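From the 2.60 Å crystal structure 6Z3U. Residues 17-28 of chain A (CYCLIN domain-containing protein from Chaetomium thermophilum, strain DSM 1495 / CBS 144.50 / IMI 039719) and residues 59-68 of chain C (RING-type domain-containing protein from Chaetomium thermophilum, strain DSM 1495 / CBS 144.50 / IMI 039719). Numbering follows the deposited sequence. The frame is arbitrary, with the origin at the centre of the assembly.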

# COMPACT_ATOMS: atom_id res chain seq x y z
N GLN A 17 4.58 5.98 8.18
CA GLN A 17 3.92 6.13 9.46
C GLN A 17 4.89 6.57 10.55
O GLN A 17 4.50 7.29 11.48
CB GLN A 17 3.24 4.82 9.85
CG GLN A 17 2.54 4.85 11.20
CD GLN A 17 1.46 3.78 11.33
OE1 GLN A 17 0.81 3.43 10.35
NE2 GLN A 17 1.28 3.26 12.54
N TYR A 18 6.16 6.16 10.45
CA TYR A 18 7.14 6.49 11.47
C TYR A 18 7.83 7.82 11.19
O TYR A 18 7.93 8.67 12.08
CB TYR A 18 8.18 5.38 11.59
CG TYR A 18 9.28 5.68 12.58
CD1 TYR A 18 9.12 5.41 13.93
CD2 TYR A 18 10.48 6.25 12.17
CE1 TYR A 18 10.12 5.69 14.85
CE2 TYR A 18 11.49 6.53 13.08
CZ TYR A 18 11.30 6.25 14.41
OH TYR A 18 12.30 6.53 15.32
N GLU A 19 8.33 8.00 9.97
CA GLU A 19 9.10 9.21 9.67
C GLU A 19 8.21 10.44 9.57
O GLU A 19 8.68 11.56 9.83
CB GLU A 19 9.88 9.01 8.37
CG GLU A 19 9.03 8.98 7.10
CD GLU A 19 9.86 9.04 5.83
OE1 GLU A 19 10.82 8.26 5.70
OE2 GLU A 19 9.55 9.89 4.96
N LEU A 20 6.94 10.27 9.22
CA LEU A 20 6.04 11.39 8.94
C LEU A 20 4.93 11.55 9.96
O LEU A 20 4.55 12.69 10.26
CB LEU A 20 5.42 11.23 7.55
CG LEU A 20 5.88 12.18 6.44
CD1 LEU A 20 7.39 12.25 6.30
CD2 LEU A 20 5.25 11.72 5.12
N TRP A 21 4.38 10.46 10.49
CA TRP A 21 3.20 10.52 11.35
C TRP A 21 3.44 9.78 12.65
O TRP A 21 2.57 9.06 13.16
CB TRP A 21 1.98 9.96 10.62
CG TRP A 21 1.62 10.75 9.41
CD1 TRP A 21 1.82 10.41 8.11
CD2 TRP A 21 1.00 12.04 9.39
NE1 TRP A 21 1.36 11.40 7.28
CE2 TRP A 21 0.85 12.41 8.04
CE3 TRP A 21 0.56 12.92 10.39
CZ2 TRP A 21 0.27 13.62 7.66
CZ3 TRP A 21 -0.02 14.12 10.00
CH2 TRP A 21 -0.15 14.46 8.65
N SER A 22 4.63 9.95 13.23
CA SER A 22 4.95 9.45 14.56
C SER A 22 5.73 10.54 15.28
O SER A 22 6.80 10.94 14.82
CB SER A 22 5.74 8.15 14.50
OG SER A 22 4.94 7.07 14.04
N PHE A 23 5.18 11.02 16.40
CA PHE A 23 5.79 12.10 17.16
C PHE A 23 5.64 11.81 18.65
O PHE A 23 5.00 10.83 19.05
CB PHE A 23 5.14 13.45 16.83
CG PHE A 23 4.63 13.55 15.43
CD1 PHE A 23 5.47 13.91 14.39
CD2 PHE A 23 3.29 13.30 15.14
CE1 PHE A 23 5.00 14.01 13.10
CE2 PHE A 23 2.82 13.40 13.85
CZ PHE A 23 3.67 13.76 12.83
N SER A 24 6.25 12.66 19.45
CA SER A 24 6.05 12.63 20.89
C SER A 24 4.82 13.46 21.26
O SER A 24 4.44 14.37 20.52
CB SER A 24 7.28 13.19 21.61
OG SER A 24 7.41 14.59 21.38
N PRO A 25 4.18 13.16 22.39
CA PRO A 25 3.01 13.96 22.79
C PRO A 25 3.30 15.45 22.83
O PRO A 25 2.41 16.25 22.52
CB PRO A 25 2.66 13.40 24.17
CG PRO A 25 3.20 12.00 24.16
CD PRO A 25 4.45 12.06 23.33
N SER A 26 4.52 15.85 23.20
CA SER A 26 4.85 17.26 23.20
C SER A 26 4.91 17.81 21.78
O SER A 26 4.43 18.92 21.52
CB SER A 26 6.19 17.48 23.91
OG SER A 26 6.47 18.87 24.05
N GLN A 27 5.47 17.04 20.85
CA GLN A 27 5.49 17.46 19.45
C GLN A 27 4.09 17.54 18.88
O GLN A 27 3.77 18.45 18.11
CB GLN A 27 6.35 16.49 18.64
CG GLN A 27 7.85 16.66 18.84
CD GLN A 27 8.64 15.50 18.27
OE1 GLN A 27 9.39 14.84 18.99
NE2 GLN A 27 8.48 15.24 16.98
N LEU A 28 3.22 16.59 19.24
CA LEU A 28 1.86 16.58 18.72
C LEU A 28 1.09 17.82 19.16
O LEU A 28 0.40 18.45 18.35
CB LEU A 28 1.13 15.32 19.17
CG LEU A 28 0.02 14.80 18.25
CD1 LEU A 28 0.61 14.24 16.97
CD2 LEU A 28 -0.81 13.74 18.96
N ALA C 59 10.39 -2.81 19.85
CA ALA C 59 11.32 -1.99 20.61
C ALA C 59 11.56 -0.64 19.95
O ALA C 59 12.60 -0.02 20.14
CB ALA C 59 12.65 -2.72 20.80
N VAL C 60 10.59 -0.17 19.16
CA VAL C 60 10.64 1.15 18.55
C VAL C 60 9.91 2.09 19.50
O VAL C 60 8.68 2.10 19.57
CB VAL C 60 10.02 1.15 17.15
CG1 VAL C 60 9.77 2.58 16.68
CG2 VAL C 60 10.94 0.43 16.17
N PHE C 61 10.68 2.89 20.24
CA PHE C 61 10.12 3.82 21.22
C PHE C 61 9.97 5.17 20.53
O PHE C 61 10.92 5.95 20.44
CB PHE C 61 11.03 3.90 22.44
CG PHE C 61 11.38 2.55 23.01
CD1 PHE C 61 10.38 1.67 23.41
CD2 PHE C 61 12.70 2.15 23.14
CE1 PHE C 61 10.70 0.43 23.93
CE2 PHE C 61 13.02 0.91 23.66
CZ PHE C 61 12.02 0.05 24.05
N ILE C 62 8.75 5.46 20.06
CA ILE C 62 8.54 6.63 19.21
C ILE C 62 8.85 7.91 19.97
O ILE C 62 9.53 8.81 19.46
CB ILE C 62 7.10 6.63 18.67
CG1 ILE C 62 6.96 5.55 17.58
CG2 ILE C 62 6.72 8.01 18.14
CD1 ILE C 62 5.54 5.37 17.06
N GLU C 63 8.36 8.02 21.21
CA GLU C 63 8.53 9.25 21.96
C GLU C 63 10.01 9.55 22.20
O GLU C 63 10.48 10.65 21.89
CB GLU C 63 7.78 9.16 23.29
CG GLU C 63 7.98 10.35 24.21
CD GLU C 63 7.00 10.39 25.36
OE1 GLU C 63 7.10 11.30 26.21
OE2 GLU C 63 6.12 9.50 25.42
N ASP C 64 10.74 8.59 22.75
CA ASP C 64 12.15 8.82 23.07
C ASP C 64 12.98 9.03 21.81
O ASP C 64 13.86 9.89 21.78
CB ASP C 64 12.69 7.66 23.90
CG ASP C 64 11.97 7.49 25.22
OD1 ASP C 64 11.85 8.49 25.96
OD2 ASP C 64 11.51 6.37 25.51
N GLU C 65 12.72 8.24 20.77
CA GLU C 65 13.53 8.34 19.56
C GLU C 65 13.34 9.68 18.86
O GLU C 65 14.31 10.27 18.37
CB GLU C 65 13.18 7.18 18.61
CG GLU C 65 13.60 5.81 19.13
CD GLU C 65 13.10 4.67 18.26
OE1 GLU C 65 12.98 3.54 18.77
OE2 GLU C 65 12.83 4.91 17.06
N LYS C 66 12.10 10.18 18.80
CA LYS C 66 11.83 11.41 18.07
C LYS C 66 12.30 12.65 18.84
O LYS C 66 12.72 13.63 18.22
CB LYS C 66 10.34 11.52 17.75
CG LYS C 66 9.88 10.55 16.66
CD LYS C 66 10.48 10.89 15.30
CE LYS C 66 10.03 9.91 14.23
NZ LYS C 66 10.69 10.20 12.92
N GLU C 67 12.20 12.62 20.17
CA GLU C 67 12.67 13.75 20.97
C GLU C 67 14.19 13.83 21.01
O GLU C 67 14.74 14.90 21.30
CB GLU C 67 12.12 13.65 22.39
CG GLU C 67 10.65 14.02 22.52
CD GLU C 67 10.41 15.52 22.52
OE1 GLU C 67 11.30 16.27 22.99
OE2 GLU C 67 9.34 15.95 22.06
N ALA C 68 14.89 12.72 20.74
CA ALA C 68 16.34 12.71 20.75
C ALA C 68 16.95 13.36 19.51
O ALA C 68 18.16 13.63 19.51
CB ALA C 68 16.85 11.27 20.85

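The chain C stretch enters the contact at Val60(C), whose CG1 packs 3.6 Å from CE1 of Tyr18(A). Phe61(C), at the N-cap position of the following helix, points its CA-to-CB bond away from chain A and leaves the contact to its neighbours. Ile62(C), in the first turn, points toward the chain A stretch and touches three of its residues: its CG1 lies 4.2 Å from Tyr18(A) CE1, and its CD1 3.5 Å from Ser22(A) OG. The third contact places Ile62(C) CG2 3.4 Å from Phe23(A) O, the carbonyl oxygen. The hydroxyl of Ser22(A) is itself held within chain A, donating from OG to Gln17(A) O at 2.6 Å.

Glu63(C), which is exposed, makes contact through its extended side chain, with CG 3.9 Å from Ser24(A) CB and CD 3.7 Å from Pro25(A) CD. One helical turn beyond Phe61(C), Glu65(C) serves both chains. Its OE1 accepts from Phe61(C) N at 2.8 Å, tying the carboxylate to the start of its own helix, while OE2 accepts a very short hydrogen bond of 2.4 Å from Tyr18(A) OH.

Lys66(C) has the largest area covered by the opposing stretch, 108 Å², nearly matched by Tyr18(A) at 102 Å². Its CE sits over one face of the tyrosine ring, 4.0 Å from the centroid, in a CH-pi contact; NZ makes an off-centre cation-pi interaction at 4.3 Å from the same centroid and donates a weak hydrogen bond to Tyr18(A) O at 3.3 Å. The lysine thus engages both the ring and the backbone of one residue.

At Glu67(C), the carboxylate reaches the N-cap residue of the chain A helix that begins at Pro25(A). Ser24(A) OG donates to Glu67(C) OE2 at 2.5 Å, again very short, and accepts the capping bond from Gln27(A) N at 3.2 Å, so a single hydroxyl joins the helix cap to the interface.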